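Local coordinates for protein PspGI restriction endonuclease (Pyrococcus sp. GI-H, PDB 3BM3) that probably cuts DNA at a specific site as a type II restriction endonuclease, and is captured here as a complex with its substrate DNA, at residues 164-167 against 168-171; 73-76 against 77-81; 145-148 against 149-153; 234-237 against 238-242. The protein carries 2 engineered substitutions. All coordinates share one frame; numbering follows the deposited sequence.

Contact 1. Residues 164-167 against 168-171; sequences RERW and REAV. With nucleotides of chain A; nucleotides of chain B.
The aliphatic part of Arg-168 lies over one face of the Trp-167 indole in a CH-pi contact: CG sits 3.6 Å from the centroid of the six-membered ring and only 4° off its normal. The two side chains run the same way, and farther out the guanidinium carbon CZ is 3.4 Å from Trp-167 CZ2. An extended run from CG to NE carries this guanidinium to the DA4 phosphate of chain B, where NH1 gives a nearly straight bond of 3.2 Å to OP2 and NH2 a more bent one of 3.0 Å to OP1. Water 1 joins NH1 to Glu-165 O, and NE forms a salt bridge with Glu-135 of the second subunit. The contact marks the start of helix 167-181 in a chain of the EcoRII-C family, which belongs to the PDDEXK clan, and the loop before it reads base edges in the major groove. Arg-164 grips DG8 of chain A in bidentate fashion, NE to O6 at 2.8 Å and NH2 to N7 at 2.8 Å, while Arg-166 NE meets O6 of DG7 of chain A at 2.8 Å. Between the two arginines, Glu-165 turns its carboxylate oxygens to cytosine N4 amino groups. Replacing Trp-167 by an alanine would probably leave the Arg-168 guanidinium freer to swing off the phosphate and open a gap between Val-171 CG2, now touching CZ3, and helix 198-206.

Contact 2. Residues 73-76 against 77-81; sequences QVRE and AYLSA
Val-74 and Tyr-78 lie side by side and point the same way, one helical turn apart. A chi1 of 172° swings Val-74 CG1 away from the backbone N and sets that methyl against one side of the phenol ring, 3.6 Å from Tyr-78 CD1 and almost as near to CE1. The same ring turns an edge to the backbone: Val-74 O lies in the ring plane, 3.2 Å from CD1, although its hydrogen bond is taken by Tyr-78 N at 2.9 Å. Arg-75 and Leu-79 repeat the parallel layout on the next flank, where Arg-75 CG passes 4.0 Å from Leu-79 CD1 before the arginine chain bends at CD and carries its guanidinium to Glu-89 and Glu-71. Both pairs illustrate i to i+4 packing in the last turns of the long helix 52-80, whose backbone ladder includes Leu-79 N to Arg-75 O at 2.8 Å. On a more exposed flank Glu-76 O accepts from Ser-80 N at 3.0 Å and also from water 2, which in turn bonds Ser-80 OG, while the Glu-76 carboxylate turns back to Lys-72. The inner flank faces helix 85-115, whose Phe-92 packs on Val-74 and Arg-75, and the N-terminal segment, where Ile-17 touches Val-74; Tyr-78 meets Tyr-83, in the link between the helices, edge to face. With an alanine at Tyr-78, the carbonyl of Lys-11 would probably lose the hydroxyl that bonds it, and Val-74 CG1 and the Tyr-83 ring would be left facing a gap.

Contact 3. Residues 145-148 against 149-153; sequences RTFL and NDPSS. Engineered in segment 145-148: Thr-146 (natural residue Ala).
Where helix 144-149 ends, Phe-147 and Pro-151 pack together while an Asx turn at Asp-150 opens the short 3-10 segment 151-153 that leads to strand 155-160. The proline crosses the phenylalanine at about a right angle, its CG above one face but offset toward the rim, and its CB 3.7 Å from Phe-147 CE1. On the phenylalanine, CG anti to the backbone N (chi1 175°) carries the ring inward to Phe-181 of helix 167-181, which it meets edge to face. The helical bonding stops here: Asn-149 N donates to Arg-145 O at 2.8 Å and Asp-150 N to Thr-146 O at 3.0 Å, but Pro-151, lacking an N-H, cannot bond Phe-147 O although its N lies 2.7 Å away. Thr-146, an engineered residue, places CG2 3.4 Å from Ser-153 OG; its hydroxyl bonds Ser-143 and, through water 3, reaches Asn-149 ND2. Beyond the helix the bonds converge on Asp-150. Its carbonyl O accepts both N and OG of Ser-153, the hydroxyl in the carbonyl plane on a lone pair. Its OD1 is gripped twice by Ser-152 from the same face of the carboxylate, by N at 3.1 Å and by OG at 2.6 Å.

Contact 4. Residues 234-237 against 238-242; sequences FNED and KYIQK
Lys-238, Asp-237 and Tyr-239 carry most of this one-turn contact, and each meets a residue three to five positions away. Lys-238 crosses Asn-235 at about a right angle, with CB 3.6 Å from Asn-235 ND2. A bend at chi3 (60°) brings CE back to 3.8 Å from Asn-235 CB and lets NZ reach water 4, weakly; that water also accepts from Asn-235 N. Asp-237 contributes mainly through its carbonyl O, which accepts from Gln-241 N at 3.2 Å while CG and CD of the extended Gln-241 side chain pass close to the same oxygen. Tyr-239 shares Glu-236 O with Ile-240: Ile-240 N lies 2.8 Å from the oxygen, its N-H pointing almost straight at it, whereas Tyr-239 N comes from above the carbonyl plane at 3.0 Å. Its ring runs near-parallel to that of Phe-234, planes 18° apart, but the two are slid so far that they barely overlap and touch at CE1 of Phe-234 and CE2 of Tyr-239, 3.4 Å apart. Both rings rest on Ile-202 of helix 198-206, where Tyr-239 OH also bonds Asp-206, and Ile-240 and Phe-234 pack on Ile-226 of helix 216-227, just before the chain enters strand 243-245 of the mixed sheet.

How the contacts relate
Four local contacts, each formed within one continuous run of chain, sample very different parts of the same nuclease. Contact 1 touches the DNA directly; contact 2, at the far end of helix 52-80, comes within about 9 Å of nucleic acid at its nearest atom, and contacts 3 and 4 within about 14 Å. Contacts 1 and 3 are tied through helix 167-181: contact 1 lies at its start, and Phe-181 near its end packs on contact 3, the centres being about 24 Å apart. Helix 198-206 links contacts 1 and 4, bearing on Trp-167 and on Tyr-239. Contact 2 stands apart, its centre about 52 Å from that of contact 4.

Contact 1. Residues 164-167 against 168-171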
# COMPACT_ATOMS: atom_id res chain seq x y z
N ARG C 164 -4.14 -3.23 6.07
CA ARG C 164 -2.92 -3.97 5.97
C ARG C 164 -1.74 -3.09 6.43
O ARG C 164 -1.84 -2.41 7.46
CB ARG C 164 -2.76 -4.50 4.55
CG ARG C 164 -3.86 -5.45 4.17
CD ARG C 164 -3.71 -6.76 4.91
NE ARG C 164 -4.60 -7.78 4.39
CZ ARG C 164 -5.85 -7.96 4.81
NH1 ARG C 164 -6.37 -7.23 5.79
NH2 ARG C 164 -6.59 -8.94 4.27
N GLU C 165 -0.65 -3.08 5.65
CA GLU C 165 0.51 -2.28 5.95
C GLU C 165 0.37 -0.84 5.43
O GLU C 165 1.27 -0.03 5.60
CB GLU C 165 1.76 -2.92 5.32
CG GLU C 165 2.08 -2.58 3.92
CD GLU C 165 1.07 -3.05 2.85
OE1 GLU C 165 0.18 -3.85 3.16
OE2 GLU C 165 1.18 -2.57 1.71
N ARG C 166 -0.71 -0.55 4.69
CA ARG C 166 -0.87 0.67 3.94
C ARG C 166 -1.06 1.91 4.80
O ARG C 166 -1.02 3.05 4.33
CB ARG C 166 -1.99 0.49 2.90
CG ARG C 166 -1.57 -0.44 1.77
CD ARG C 166 -2.67 -0.69 0.78
NE ARG C 166 -3.51 -1.76 1.27
CZ ARG C 166 -4.64 -1.62 1.94
NH1 ARG C 166 -5.19 -0.43 2.16
NH2 ARG C 166 -5.23 -2.70 2.38
N TRP C 167 -1.28 1.71 6.09
CA TRP C 167 -1.27 2.82 7.04
C TRP C 167 0.01 3.61 6.97
O TRP C 167 -0.01 4.79 7.24
CB TRP C 167 -1.49 2.33 8.46
CG TRP C 167 -0.51 1.44 8.99
CD1 TRP C 167 -0.53 0.07 8.93
CD2 TRP C 167 0.65 1.79 9.72
NE1 TRP C 167 0.55 -0.45 9.59
CE2 TRP C 167 1.29 0.59 10.08
CE3 TRP C 167 1.21 3.01 10.10
CZ2 TRP C 167 2.48 0.59 10.81
CZ3 TRP C 167 2.35 2.99 10.85
CH2 TRP C 167 3.00 1.80 11.17
N ARG C 168 1.13 2.98 6.62
CA ARG C 168 2.37 3.75 6.51
C ARG C 168 2.29 4.80 5.40
O ARG C 168 3.02 5.77 5.44
CB ARG C 168 3.59 2.86 6.33
CG ARG C 168 3.90 2.05 7.57
CD ARG C 168 5.27 1.43 7.48
NE ARG C 168 5.57 0.63 8.67
CZ ARG C 168 5.08 -0.57 8.90
NH1 ARG C 168 4.32 -1.18 7.98
NH2 ARG C 168 5.39 -1.22 10.01
N GLU C 169 1.40 4.61 4.41
CA GLU C 169 1.15 5.60 3.39
C GLU C 169 0.68 6.89 4.03
O GLU C 169 1.05 7.96 3.61
CB GLU C 169 0.13 5.16 2.39
CG GLU C 169 0.60 3.99 1.55
CD GLU C 169 -0.42 3.49 0.57
OE1 GLU C 169 -1.59 3.93 0.65
OE2 GLU C 169 -0.01 2.68 -0.27
N ALA C 170 -0.15 6.75 5.07
CA ALA C 170 -0.71 7.92 5.75
C ALA C 170 0.39 8.64 6.51
O ALA C 170 0.43 9.87 6.51
CB ALA C 170 -1.81 7.50 6.67
N VAL C 171 1.29 7.88 7.13
CA VAL C 171 2.43 8.43 7.86
C VAL C 171 3.29 9.18 6.84
O VAL C 171 3.69 10.29 7.07
CB VAL C 171 3.24 7.38 8.59
CG1 VAL C 171 4.49 7.99 9.26
CG2 VAL C 171 2.40 6.61 9.64
P DG A 7 -12.92 -8.92 -2.12
OP1 DG A 7 -12.50 -8.57 -3.50
OP2 DG A 7 -13.95 -9.95 -1.90
O5' DG A 7 -11.64 -9.33 -1.27
C5' DG A 7 -10.43 -8.59 -1.32
C4' DG A 7 -9.33 -9.41 -0.69
O4' DG A 7 -8.10 -8.66 -0.67
C3' DG A 7 -9.61 -9.77 0.77
O3' DG A 7 -8.96 -11.00 1.07
C2' DG A 7 -8.89 -8.67 1.52
C1' DG A 7 -7.63 -8.63 0.67
N9 DG A 7 -6.79 -7.45 0.84
C8 DG A 7 -6.98 -6.41 1.72
N7 DG A 7 -6.03 -5.52 1.67
C5 DG A 7 -5.16 -6.00 0.70
C6 DG A 7 -3.94 -5.48 0.23
O6 DG A 7 -3.34 -4.46 0.59
N1 DG A 7 -3.39 -6.27 -0.77
C2 DG A 7 -3.95 -7.44 -1.24
N2 DG A 7 -3.28 -8.06 -2.23
N3 DG A 7 -5.07 -7.95 -0.79
C4 DG A 7 -5.63 -7.19 0.17
P DA B 4 4.34 -4.77 8.51
OP1 DA B 4 5.44 -4.12 9.26
OP2 DA B 4 3.04 -4.09 8.37
O5' DA B 4 4.90 -5.10 7.07
C5' DA B 4 5.91 -6.09 6.92
C4' DA B 4 5.86 -6.66 5.52
O4' DA B 4 4.75 -7.58 5.40
C3' DA B 4 5.65 -5.59 4.46
O3' DA B 4 6.48 -5.91 3.35
C2' DA B 4 4.17 -5.72 4.11
C1' DA B 4 3.94 -7.21 4.30
N9 DA B 4 2.56 -7.57 4.63
C8 DA B 4 1.74 -6.98 5.55
N7 DA B 4 0.56 -7.55 5.64
C5 DA B 4 0.61 -8.58 4.71
C6 DA B 4 -0.32 -9.55 4.33
N6 DA B 4 -1.53 -9.66 4.87
N1 DA B 4 0.05 -10.43 3.37
C2 DA B 4 1.27 -10.32 2.83
N3 DA B 4 2.24 -9.44 3.11
C4 DA B 4 1.84 -8.59 4.07
P DG A 8 -9.73 -12.12 1.92
OP1 DG A 8 -11.15 -12.13 1.50
OP2 DG A 8 -9.39 -11.96 3.36
O5' DG A 8 -9.06 -13.46 1.40
C5' DG A 8 -9.17 -13.81 0.03
C4' DG A 8 -7.85 -14.32 -0.49
O4' DG A 8 -6.86 -13.26 -0.53
C3' DG A 8 -7.22 -15.43 0.34
O3' DG A 8 -6.55 -16.31 -0.55
C2' DG A 8 -6.24 -14.68 1.22
C1' DG A 8 -5.74 -13.59 0.28
N9 DG A 8 -5.31 -12.37 0.96
C8 DG A 8 -5.92 -11.76 2.03
N7 DG A 8 -5.30 -10.68 2.42
C5 DG A 8 -4.22 -10.57 1.57
C6 DG A 8 -3.19 -9.60 1.50
O6 DG A 8 -3.03 -8.59 2.20
N1 DG A 8 -2.27 -9.88 0.50
C2 DG A 8 -2.34 -10.96 -0.35
N2 DG A 8 -1.36 -11.07 -1.26
N3 DG A 8 -3.31 -11.86 -0.32
C4 DG A 8 -4.20 -11.61 0.66
O HOH W 1 4.08 -0.28 5.23

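Contact 2. Residues 73-76 against 77-81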
# COMPACT_ATOMS: atom_id res chain seq x y z
N GLN C 73 -23.76 -11.12 -13.52
CA GLN C 73 -24.33 -10.94 -14.85
C GLN C 73 -23.25 -10.78 -15.91
O GLN C 73 -23.31 -11.37 -16.99
CB GLN C 73 -25.22 -9.71 -14.88
CG GLN C 73 -26.50 -9.88 -14.10
CD GLN C 73 -27.39 -8.70 -14.24
OE1 GLN C 73 -27.50 -8.12 -15.33
NE2 GLN C 73 -28.01 -8.30 -13.15
N VAL C 74 -22.27 -9.94 -15.59
CA VAL C 74 -21.19 -9.66 -16.51
C VAL C 74 -20.34 -10.91 -16.73
O VAL C 74 -19.99 -11.26 -17.85
CB VAL C 74 -20.35 -8.50 -16.01
CG1 VAL C 74 -19.10 -8.34 -16.87
CG2 VAL C 74 -21.15 -7.24 -16.05
N ARG C 75 -20.06 -11.63 -15.65
CA ARG C 75 -19.32 -12.87 -15.73
C ARG C 75 -19.99 -13.85 -16.69
O ARG C 75 -19.37 -14.40 -17.62
CB ARG C 75 -19.23 -13.52 -14.35
CG ARG C 75 -18.40 -14.80 -14.38
CD ARG C 75 -18.32 -15.44 -13.02
NE ARG C 75 -17.42 -14.68 -12.16
CZ ARG C 75 -17.79 -13.87 -11.17
NH1 ARG C 75 -19.07 -13.70 -10.87
NH2 ARG C 75 -16.87 -13.24 -10.49
N GLU C 76 -21.28 -14.05 -16.48
CA GLU C 76 -22.01 -14.99 -17.33
C GLU C 76 -21.94 -14.59 -18.80
O GLU C 76 -21.76 -15.44 -19.68
CB GLU C 76 -23.45 -15.15 -16.83
CG GLU C 76 -23.49 -15.83 -15.47
CD GLU C 76 -24.90 -15.99 -14.91
OE1 GLU C 76 -25.88 -15.49 -15.51
OE2 GLU C 76 -25.01 -16.62 -13.83
N ALA C 77 -22.06 -13.30 -19.09
CA ALA C 77 -22.04 -12.82 -20.46
C ALA C 77 -20.69 -13.06 -21.08
O ALA C 77 -20.61 -13.53 -22.24
CB ALA C 77 -22.40 -11.32 -20.52
N TYR C 78 -19.61 -12.76 -20.34
CA TYR C 78 -18.25 -12.93 -20.86
C TYR C 78 -17.88 -14.40 -20.98
O TYR C 78 -17.19 -14.78 -21.92
CB TYR C 78 -17.23 -12.14 -20.06
CG TYR C 78 -17.23 -10.71 -20.50
CD1 TYR C 78 -18.24 -9.84 -20.07
CD2 TYR C 78 -16.27 -10.21 -21.36
CE1 TYR C 78 -18.26 -8.52 -20.49
CE2 TYR C 78 -16.28 -8.87 -21.78
CZ TYR C 78 -17.29 -8.04 -21.34
OH TYR C 78 -17.33 -6.72 -21.74
N LEU C 79 -18.35 -15.24 -20.08
CA LEU C 79 -18.07 -16.68 -20.20
C LEU C 79 -18.78 -17.22 -21.43
O LEU C 79 -18.21 -18.03 -22.18
CB LEU C 79 -18.51 -17.44 -18.96
CG LEU C 79 -17.75 -17.10 -17.67
CD1 LEU C 79 -18.15 -18.09 -16.56
CD2 LEU C 79 -16.28 -17.02 -17.87
N SER C 80 -20.00 -16.76 -21.66
CA SER C 80 -20.72 -17.19 -22.89
C SER C 80 -19.99 -16.81 -24.16
O SER C 80 -20.06 -17.52 -25.18
CB SER C 80 -22.12 -16.59 -22.91
OG SER C 80 -22.94 -17.20 -21.93
N ALA C 81 -19.31 -15.66 -24.11
CA ALA C 81 -18.44 -15.15 -25.18
C ALA C 81 -17.07 -15.82 -25.28
O ALA C 81 -16.28 -15.48 -26.17
CB ALA C 81 -18.27 -13.66 -25.03
O HOH W 2 -22.36 -18.08 -19.16

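Contact 3. Residues 145-148 against 149-153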
# COMPACT_ATOMS: atom_id res chain seq x y z
N ARG C 145 -8.96 25.43 -0.17
CA ARG C 145 -8.62 26.87 -0.01
C ARG C 145 -8.45 27.23 1.44
O ARG C 145 -7.49 27.90 1.81
CB ARG C 145 -9.62 27.78 -0.71
CG ARG C 145 -9.35 27.80 -2.21
CD ARG C 145 -9.74 29.05 -2.93
NE ARG C 145 -11.07 29.51 -2.59
CZ ARG C 145 -11.86 30.20 -3.40
NH1 ARG C 145 -11.47 30.50 -4.63
NH2 ARG C 145 -13.05 30.59 -2.98
N THR C 146 -9.34 26.72 2.28
CA THR C 146 -9.25 26.97 3.71
C THR C 146 -8.00 26.39 4.34
O THR C 146 -7.34 27.03 5.15
CB THR C 146 -10.51 26.47 4.43
OG1 THR C 146 -11.58 27.29 3.97
CG2 THR C 146 -10.38 26.62 5.93
N PHE C 147 -7.65 25.17 3.94
CA PHE C 147 -6.40 24.58 4.35
C PHE C 147 -5.19 25.44 4.00
O PHE C 147 -4.35 25.71 4.84
CB PHE C 147 -6.20 23.19 3.75
CG PHE C 147 -4.87 22.61 4.07
CD1 PHE C 147 -4.61 22.05 5.31
CD2 PHE C 147 -3.83 22.68 3.15
CE1 PHE C 147 -3.37 21.52 5.63
CE2 PHE C 147 -2.57 22.16 3.48
CZ PHE C 147 -2.35 21.60 4.72
N LEU C 148 -5.10 25.84 2.74
CA LEU C 148 -3.96 26.62 2.27
C LEU C 148 -3.96 27.98 2.94
O LEU C 148 -2.90 28.49 3.28
CB LEU C 148 -3.98 26.78 0.78
CG LEU C 148 -3.84 25.50 -0.01
CD1 LEU C 148 -4.10 25.79 -1.47
CD2 LEU C 148 -2.47 24.92 0.22
N ASN C 149 -5.15 28.56 3.15
CA ASN C 149 -5.22 29.83 3.89
C ASN C 149 -4.63 29.72 5.31
O ASN C 149 -3.90 30.61 5.79
CB ASN C 149 -6.66 30.36 3.94
CG ASN C 149 -7.14 30.90 2.58
OD1 ASN C 149 -6.33 31.22 1.71
ND2 ASN C 149 -8.46 31.01 2.41
N ASP C 150 -4.98 28.64 5.99
CA ASP C 150 -4.58 28.38 7.36
C ASP C 150 -4.65 26.89 7.62
O ASP C 150 -5.72 26.40 8.00
CB ASP C 150 -5.50 29.09 8.33
CG ASP C 150 -5.09 28.91 9.78
OD1 ASP C 150 -4.08 28.20 10.05
OD2 ASP C 150 -5.78 29.51 10.63
N PRO C 151 -3.53 26.18 7.41
CA PRO C 151 -3.52 24.73 7.65
C PRO C 151 -4.06 24.28 8.99
O PRO C 151 -4.67 23.22 9.07
CB PRO C 151 -2.02 24.37 7.52
CG PRO C 151 -1.51 25.33 6.54
CD PRO C 151 -2.21 26.63 6.91
N SER C 152 -3.90 25.10 10.03
CA SER C 152 -4.39 24.72 11.35
C SER C 152 -5.91 24.71 11.46
O SER C 152 -6.44 24.16 12.41
CB SER C 152 -3.81 25.62 12.45
OG SER C 152 -4.28 26.93 12.31
N SER C 153 -6.58 25.30 10.47
CA SER C 153 -8.02 25.55 10.50
C SER C 153 -8.80 24.49 9.74
O SER C 153 -10.01 24.52 9.72
CB SER C 153 -8.34 26.92 9.92
OG SER C 153 -8.13 26.96 8.51
O HOH W 3 -10.27 30.23 4.31

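Contact 4. Residues 234-237 against 238-242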
# COMPACT_ATOMS: atom_id res chain seq x y z
N PHE C 234 4.84 2.87 29.29
CA PHE C 234 3.88 3.12 28.23
C PHE C 234 2.75 3.95 28.79
O PHE C 234 2.06 3.51 29.72
CB PHE C 234 3.35 1.81 27.70
CG PHE C 234 2.29 1.98 26.67
CD1 PHE C 234 2.53 2.73 25.53
CD2 PHE C 234 1.05 1.39 26.82
CE1 PHE C 234 1.57 2.88 24.58
CE2 PHE C 234 0.07 1.55 25.84
CZ PHE C 234 0.35 2.29 24.72
N ASN C 235 2.59 5.15 28.24
CA ASN C 235 1.56 6.08 28.66
C ASN C 235 0.33 5.86 27.78
O ASN C 235 0.17 6.48 26.74
CB ASN C 235 2.07 7.52 28.49
CG ASN C 235 1.03 8.57 28.93
OD1 ASN C 235 -0.05 8.23 29.40
ND2 ASN C 235 1.38 9.85 28.77
N GLU C 236 -0.53 4.93 28.19
CA GLU C 236 -1.71 4.56 27.39
C GLU C 236 -2.64 5.75 27.15
O GLU C 236 -3.21 5.88 26.06
CB GLU C 236 -2.48 3.41 28.06
CG GLU C 236 -3.06 3.75 29.43
CD GLU C 236 -3.52 2.52 30.23
OE1 GLU C 236 -2.67 1.66 30.55
OE2 GLU C 236 -4.72 2.45 30.57
N ASP C 237 -2.79 6.61 28.15
CA ASP C 237 -3.75 7.71 28.06
C ASP C 237 -3.47 8.64 26.89
O ASP C 237 -4.41 9.08 26.20
CB ASP C 237 -3.79 8.52 29.36
CG ASP C 237 -4.73 7.92 30.38
OD1 ASP C 237 -5.90 7.69 30.01
OD2 ASP C 237 -4.31 7.68 31.54
N LYS C 238 -2.19 8.90 26.66
CA LYS C 238 -1.74 9.73 25.56
C LYS C 238 -2.30 9.23 24.22
O LYS C 238 -2.69 10.02 23.36
CB LYS C 238 -0.20 9.76 25.57
CG LYS C 238 0.50 10.00 24.23
CD LYS C 238 2.00 10.26 24.43
CE LYS C 238 2.71 9.10 25.11
NZ LYS C 238 4.21 9.13 25.04
N TYR C 239 -2.37 7.92 24.07
CA TYR C 239 -2.81 7.32 22.84
C TYR C 239 -4.30 7.11 22.78
O TYR C 239 -4.94 7.38 21.75
CB TYR C 239 -2.11 5.98 22.67
CG TYR C 239 -0.64 6.16 22.54
CD1 TYR C 239 -0.08 6.61 21.34
CD2 TYR C 239 0.20 5.92 23.61
CE1 TYR C 239 1.24 6.81 21.22
CE2 TYR C 239 1.56 6.08 23.48
CZ TYR C 239 2.07 6.54 22.28
OH TYR C 239 3.43 6.69 22.17
N ILE C 240 -4.84 6.61 23.88
CA ILE C 240 -6.25 6.27 23.96
C ILE C 240 -7.12 7.48 23.62
O ILE C 240 -8.14 7.34 22.93
CB ILE C 240 -6.62 5.64 25.31
CG1 ILE C 240 -5.99 4.24 25.42
CG2 ILE C 240 -8.12 5.48 25.45
CD1 ILE C 240 -6.27 3.54 26.80
N GLN C 241 -6.68 8.66 24.02
CA GLN C 241 -7.43 9.88 23.75
C GLN C 241 -7.53 10.24 22.27
O GLN C 241 -8.47 10.91 21.87
CB GLN C 241 -6.85 11.06 24.51
CG GLN C 241 -7.02 10.92 26.02
CD GLN C 241 -6.03 11.78 26.83
OE1 GLN C 241 -6.00 11.70 28.07
NE2 GLN C 241 -5.19 12.57 26.13
N LYS C 242 -6.53 9.81 21.51
CA LYS C 242 -6.41 10.11 20.10
C LYS C 242 -6.93 8.97 19.22
O LYS C 242 -6.90 9.09 18.01
CB LYS C 242 -4.95 10.39 19.77
CG LYS C 242 -4.43 11.68 20.45
CD LYS C 242 -2.89 11.81 20.49
CE LYS C 242 -2.44 12.98 21.41
NZ LYS C 242 -2.52 12.75 22.92
O HOH W 4 4.32 6.18 26.40